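Local coordinates for RimK domain protein ATP-grasp (Sphaerobacter thermophilus, PDB 5I47), which probably binds ATP and a metal ion and acts as an ATP-grasp ligase of the RimK type, a putative lysine biosynthesis enzyme, at residues B[5-11]-B[52-58]; B[115-119]-B[151-155]. Numbering follows the deposited sequence.

Contact 1 (B[5-11]-B[52-58]); sequences ARVALLA and FVAALDR
Phe52, Arg6 and Leu10 lose the most surface where extended segment 5-11 runs beside 52-58. The Phe52 ring (chi1 m, chi2 -82°) is sandwiched: Ala8 CB makes a CH-pi contact 3.7 Å from the ring centroid, 12° off the normal, and the Arg6 guanidinium stacks on the opposite face, centres 4.3 Å apart, planes at 24°, an off-centre cation-pi pair. The strands are parallel, axes 4.7 Å apart at 22°, Ala8 level with Ala55 and Leu10 with Asp57. They are the two inner strands of the four-stranded parallel sheet of the Rossmann-like preATP-grasp domain. Hydrogen bonds run Val53 N to Arg6 O (3.0 Å), Leu56 N to Ala8 O (2.7 Å) and, each at 2.9 Å, Ala8 N to Ala54 O, Leu10 N to Leu56 O and Arg58 N to Leu10 O. Ala8 and Leu10 turn both N and O to 52-58, the one-sided ladder of a parallel pair; Val7 and Leu9 bond to strand 31-35. Leu10 (m, t), packed on helix 63-74, puts CD1 4.1 Å from Ala55 CB.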
loop_
_atom_site.group_PDB
_atom_site.type_symbol
_atom_site.label_atom_id
_atom_site.label_comp_id
_atom_site.label_asym_id
_atom_site.label_seq_id
_atom_site.Cartn_x
_atom_site.Cartn_y
_atom_site.Cartn_z
ATOM N N ALA B 5 -26.190 0.170 22.052
ATOM C CA ALA B 5 -25.550 0.490 20.778
ATOM C C ALA B 5 -24.505 1.585 20.957
ATOM O O ALA B 5 -24.810 2.673 21.448
ATOM C CB ALA B 5 -26.587 0.908 19.754
ATOM N N ARG B 6 -23.271 1.295 20.550
ATOM C CA ARG B 6 -22.145 2.192 20.758
ATOM C C ARG B 6 -21.441 2.466 19.434
ATOM O O ARG B 6 -21.690 1.808 18.421
ATOM C CB ARG B 6 -21.154 1.610 21.772
ATOM C CG ARG B 6 -21.789 1.142 23.072
ATOM C CD ARG B 6 -20.726 0.620 24.017
ATOM N NE ARG B 6 -20.045 -0.551 23.473
ATOM C CZ ARG B 6 -18.774 -0.853 23.717
ATOM N NH1 ARG B 6 -18.235 -1.940 23.182
ATOM N NH2 ARG B 6 -18.038 -0.059 24.485
ATOM N N VAL B 7 -20.543 3.448 19.458
ATOM C CA VAL B 7 -19.785 3.868 18.285
ATOM C C VAL B 7 -18.324 4.015 18.686
ATOM O O VAL B 7 -18.016 4.654 19.699
ATOM C CB VAL B 7 -20.326 5.188 17.701
ATOM C CG1 VAL B 7 -19.325 5.799 16.736
ATOM C CG2 VAL B 7 -21.659 4.953 17.008
ATOM N N ALA B 8 -17.426 3.430 17.895
ATOM C CA ALA B 8 -15.997 3.462 18.182
ATOM C C ALA B 8 -15.350 4.682 17.537
ATOM O O ALA B 8 -15.551 4.941 16.345
ATOM C CB ALA B 8 -15.321 2.184 17.687
ATOM N N LEU B 9 -14.574 5.426 18.328
ATOM C CA LEU B 9 -13.794 6.572 17.855
ATOM C C LEU B 9 -12.331 6.135 17.809
ATOM O O LEU B 9 -11.615 6.197 18.809
ATOM C CB LEU B 9 -13.976 7.796 18.756
ATOM C CG LEU B 9 -15.345 8.463 18.914
ATOM C CD1 LEU B 9 -15.228 9.657 19.863
ATOM C CD2 LEU B 9 -15.916 8.896 17.569
ATOM N N LEU B 10 -11.892 5.689 16.633
ATOM C CA LEU B 10 -10.530 5.210 16.444
ATOM C C LEU B 10 -9.546 6.363 16.574
ATOM O O LEU B 10 -9.272 7.074 15.601
ATOM C CB LEU B 10 -10.382 4.528 15.081
ATOM C CG LEU B 10 -11.297 3.328 14.847
ATOM C CD1 LEU B 10 -11.102 2.749 13.449
ATOM C CD2 LEU B 10 -11.043 2.275 15.909
ATOM N N ALA B 11 -9.019 6.559 17.777
ATOM C CA ALA B 11 -8.112 7.661 18.048
ATOM C C ALA B 11 -7.224 7.264 19.213
ATOM O O ALA B 11 -7.471 6.269 19.899
ATOM C CB ALA B 11 -8.873 8.957 18.348
ATOM N N PHE B 52 -19.693 -2.794 18.499
ATOM C CA PHE B 52 -19.915 -1.459 17.965
ATOM C C PHE B 52 -20.767 -1.558 16.712
ATOM O O PHE B 52 -20.591 -2.475 15.905
ATOM C CB PHE B 52 -18.599 -0.748 17.628
ATOM C CG PHE B 52 -17.711 -0.522 18.811
ATOM C CD1 PHE B 52 -17.926 0.550 19.657
ATOM C CD2 PHE B 52 -16.659 -1.381 19.074
ATOM C CE1 PHE B 52 -17.108 0.760 20.746
ATOM C CE2 PHE B 52 -15.840 -1.175 20.158
ATOM C CZ PHE B 52 -16.064 -0.103 20.996
ATOM N N VAL B 53 -21.680 -0.600 16.552
ATOM C CA VAL B 53 -22.459 -0.530 15.323
ATOM C C VAL B 53 -21.702 0.190 14.216
ATOM O O VAL B 53 -22.059 0.049 13.039
ATOM C CB VAL B 53 -23.810 0.155 15.584
ATOM C CG1 VAL B 53 -24.485 -0.477 16.790
ATOM C CG2 VAL B 53 -23.618 1.650 15.793
ATOM N N ALA B 54 -20.661 0.945 14.559
ATOM C CA ALA B 54 -19.861 1.665 13.579
ATOM C C ALA B 54 -18.558 2.098 14.234
ATOM O O ALA B 54 -18.456 2.180 15.462
ATOM C CB ALA B 54 -20.612 2.878 13.022
ATOM N N ALA B 55 -17.557 2.363 13.395
ATOM C CA ALA B 55 -16.288 2.926 13.827
ATOM C C ALA B 55 -15.994 4.167 12.999
ATOM O O ALA B 55 -16.306 4.215 11.805
ATOM C CB ALA B 55 -15.141 1.921 13.689
ATOM N N LEU B 56 -15.408 5.176 13.637
ATOM C CA LEU B 56 -15.070 6.427 12.968
ATOM C C LEU B 56 -13.585 6.684 13.175
ATOM O O LEU B 56 -13.148 6.943 14.301
ATOM C CB LEU B 56 -15.917 7.582 13.502
ATOM C CG LEU B 56 -15.614 8.993 12.990
ATOM C CD1 LEU B 56 -15.758 9.073 11.482
ATOM C CD2 LEU B 56 -16.533 9.994 13.669
ATOM N N ASP B 57 -12.809 6.599 12.099
ATOM C CA ASP B 57 -11.365 6.784 12.197
ATOM C C ASP B 57 -11.064 8.266 12.362
ATOM O O ASP B 57 -11.298 9.063 11.446
ATOM C CB ASP B 57 -10.667 6.212 10.967
ATOM C CG ASP B 57 -9.172 6.045 11.170
ATOM O OD1 ASP B 57 -8.570 6.846 11.911
ATOM O OD2 ASP B 57 -8.598 5.107 10.588
ATOM N N ARG B 58 -10.543 8.635 13.531
ATOM C CA ARG B 58 -10.199 10.010 13.854
ATOM C C ARG B 58 -8.705 10.277 13.730
ATOM O O ARG B 58 -8.213 11.284 14.255
ATOM C CB ARG B 58 -10.684 10.353 15.264
ATOM C CG ARG B 58 -12.185 10.217 15.454
ATOM C CD ARG B 58 -12.924 11.334 14.748
ATOM N NE ARG B 58 -12.314 12.625 15.042
ATOM C CZ ARG B 58 -11.845 13.460 14.123
ATOM N NH1 ARG B 58 -11.936 13.155 12.837
ATOM N NH2 ARG B 58 -11.297 14.611 14.492
#

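Contact 2 (B[115-119]-B[151-155])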
loop_
_atom_site.group_PDB
_atom_site.type_symbol
_atom_site.label_atom_id
_atom_site.label_comp_id
_atom_site.label_asym_id
_atom_site.label_seq_id
_atom_site.Cartn_x
_atom_site.Cartn_y
_atom_site.Cartn_z
ATOM N N GLU B 115 16.675 7.562 -8.342
ATOM C CA GLU B 115 17.292 8.882 -8.233
ATOM C C GLU B 115 17.404 9.561 -9.593
ATOM O O GLU B 115 17.096 10.750 -9.734
ATOM C CB GLU B 115 18.670 8.767 -7.580
ATOM C CG GLU B 115 19.535 10.008 -7.768
ATOM C CD GLU B 115 20.937 9.845 -7.214
ATOM O OE1 GLU B 115 21.223 8.788 -6.612
ATOM O OE2 GLU B 115 21.753 10.779 -7.380
ATOM N N GLU B 116 17.857 8.822 -10.606
ATOM C CA GLU B 116 17.998 9.401 -11.938
ATOM C C GLU B 116 16.656 9.884 -12.472
ATOM O O GLU B 116 16.556 10.993 -13.016
ATOM C CB GLU B 116 18.623 8.375 -12.881
ATOM C CG GLU B 116 18.837 8.859 -14.300
ATOM C CD GLU B 116 19.725 7.920 -15.090
ATOM O OE1 GLU B 116 20.522 7.190 -14.460
ATOM O OE2 GLU B 116 19.623 7.904 -16.335
ATOM N N ALA B 117 15.607 9.069 -12.314
ATOM C CA ALA B 117 14.274 9.467 -12.757
ATOM C C ALA B 117 13.804 10.733 -12.053
ATOM O O ALA B 117 13.132 11.574 -12.663
ATOM C CB ALA B 117 13.286 8.332 -12.517
ATOM N N ILE B 118 14.134 10.880 -10.766
ATOM C CA ILE B 118 13.735 12.076 -10.026
ATOM C C ILE B 118 14.321 13.320 -10.678
ATOM O O ILE B 118 13.616 14.308 -10.915
ATOM C CB ILE B 118 14.155 11.966 -8.549
ATOM C CG1 ILE B 118 13.285 10.936 -7.825
ATOM C CG2 ILE B 118 14.075 13.328 -7.862
ATOM C CD1 ILE B 118 13.684 10.716 -6.383
ATOM N N PHE B 119 15.616 13.284 -10.994
ATOM C CA PHE B 119 16.227 14.429 -11.661
ATOM C C PHE B 119 15.751 14.553 -13.104
ATOM O O PHE B 119 15.697 15.667 -13.642
ATOM C CB PHE B 119 17.751 14.330 -11.589
ATOM C CG PHE B 119 18.299 14.457 -10.192
ATOM C CD1 PHE B 119 18.151 15.638 -9.484
ATOM C CD2 PHE B 119 18.958 13.400 -9.589
ATOM C CE1 PHE B 119 18.651 15.765 -8.196
ATOM C CE2 PHE B 119 19.460 13.518 -8.301
ATOM C CZ PHE B 119 19.305 14.706 -7.605
ATOM N N ALA B 151 17.475 19.670 -4.256
ATOM C CA ALA B 151 17.211 18.342 -4.803
ATOM C C ALA B 151 18.259 17.339 -4.336
ATOM O O ALA B 151 17.920 16.262 -3.831
ATOM C CB ALA B 151 17.160 18.406 -6.330
ATOM N N GLU B 152 19.541 17.681 -4.490
ATOM C CA GLU B 152 20.612 16.788 -4.066
ATOM C C GLU B 152 20.581 16.519 -2.568
ATOM O O GLU B 152 21.126 15.504 -2.122
ATOM C CB GLU B 152 21.971 17.371 -4.462
ATOM C CG GLU B 152 22.166 17.528 -5.963
ATOM C CD GLU B 152 23.482 18.200 -6.323
ATOM O OE1 GLU B 152 24.040 18.932 -5.473
ATOM O OE2 GLU B 152 23.962 17.991 -7.458
ATOM N N ALA B 153 19.953 17.396 -1.786
ATOM C CA ALA B 153 19.918 17.216 -0.340
ATOM C C ALA B 153 18.885 16.173 0.066
ATOM O O ALA B 153 19.184 15.260 0.844
ATOM C CB ALA B 153 19.632 18.554 0.346
ATOM N N ILE B 154 17.662 16.291 -0.453
ATOM C CA ILE B 154 16.607 15.362 -0.062
ATOM C C ILE B 154 16.852 13.991 -0.673
ATOM O O ILE B 154 16.599 12.962 -0.037
ATOM C CB ILE B 154 15.230 15.927 -0.450
ATOM C CG1 ILE B 154 15.086 17.344 0.111
ATOM C CG2 ILE B 154 14.126 15.036 0.085
ATOM C CD1 ILE B 154 13.916 18.116 -0.438
ATOM N N VAL B 155 17.357 13.951 -1.909
ATOM C CA VAL B 155 17.688 12.670 -2.532
ATOM C C VAL B 155 18.789 11.970 -1.745
ATOM O O VAL B 155 18.774 10.743 -1.584
ATOM C CB VAL B 155 18.083 12.876 -4.007
ATOM C CG1 VAL B 155 18.611 11.588 -4.604
ATOM C CG2 VAL B 155 16.892 13.378 -4.811
#
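Helices 115-125 and 148-160 lie side by side against the four-stranded antiparallel sheet of the RimK-like ATP-grasp domain, as Ile118 touching Val167 and Val169 and Ala151 touching Val145 indicate. Their segments run nearly antiparallel, at 152°, and the axes come no closer than 11.4 Å, so side chains must bridge the gap. The main bump is Val155, which loses 80 Å² and enters a hollow formed by Glu115, Ile118 and Phe119, residues i, i+3 and i+4 on one flank of their helix. Glu115 CG forms one wall, 3.7 Å from Val155 CG1, while Ile118 CG2 lies 4.2 Å from Val155 CG2. The chi1 m rotamer of Phe119 carries its ring over to helix 148-160, against the small Ala151, one turn before Val155. The contacts are van der Waals; the backbone hydrogen bonds Phe119 N to Glu115 O and Val155 N to Ala151 O stay within each helix. Phe119 CZ stands 3.9 Å from Val155 CG2, and the ring edge presents CE1 3.6 Å from Ala151 CB.

In the fold
Contact 1 closes before contact 2 opens along the chain, and their centres, about 42 Å apart, lie on opposite sides of the chain's centre; the nearest atoms are about 27 Å apart. They share no sheet or helix. Contact 1 joins strands 6-10 and 54-57 inside the parallel sheet, whereas contact 2 pairs helices 115-125 and 148-160 beside the antiparallel sheet of strands 109-112, 167-171, 129-133 and 143-145. One thus lies within the Rossmann-like N-terminal sheet, the other in the sheet-and-helix layer of the ATP-grasp part. No other chain touches the segments of contact 1, while Ala117, in segment 115-119 but outside the packing, makes backbone hydrogen bonds to the second subunit.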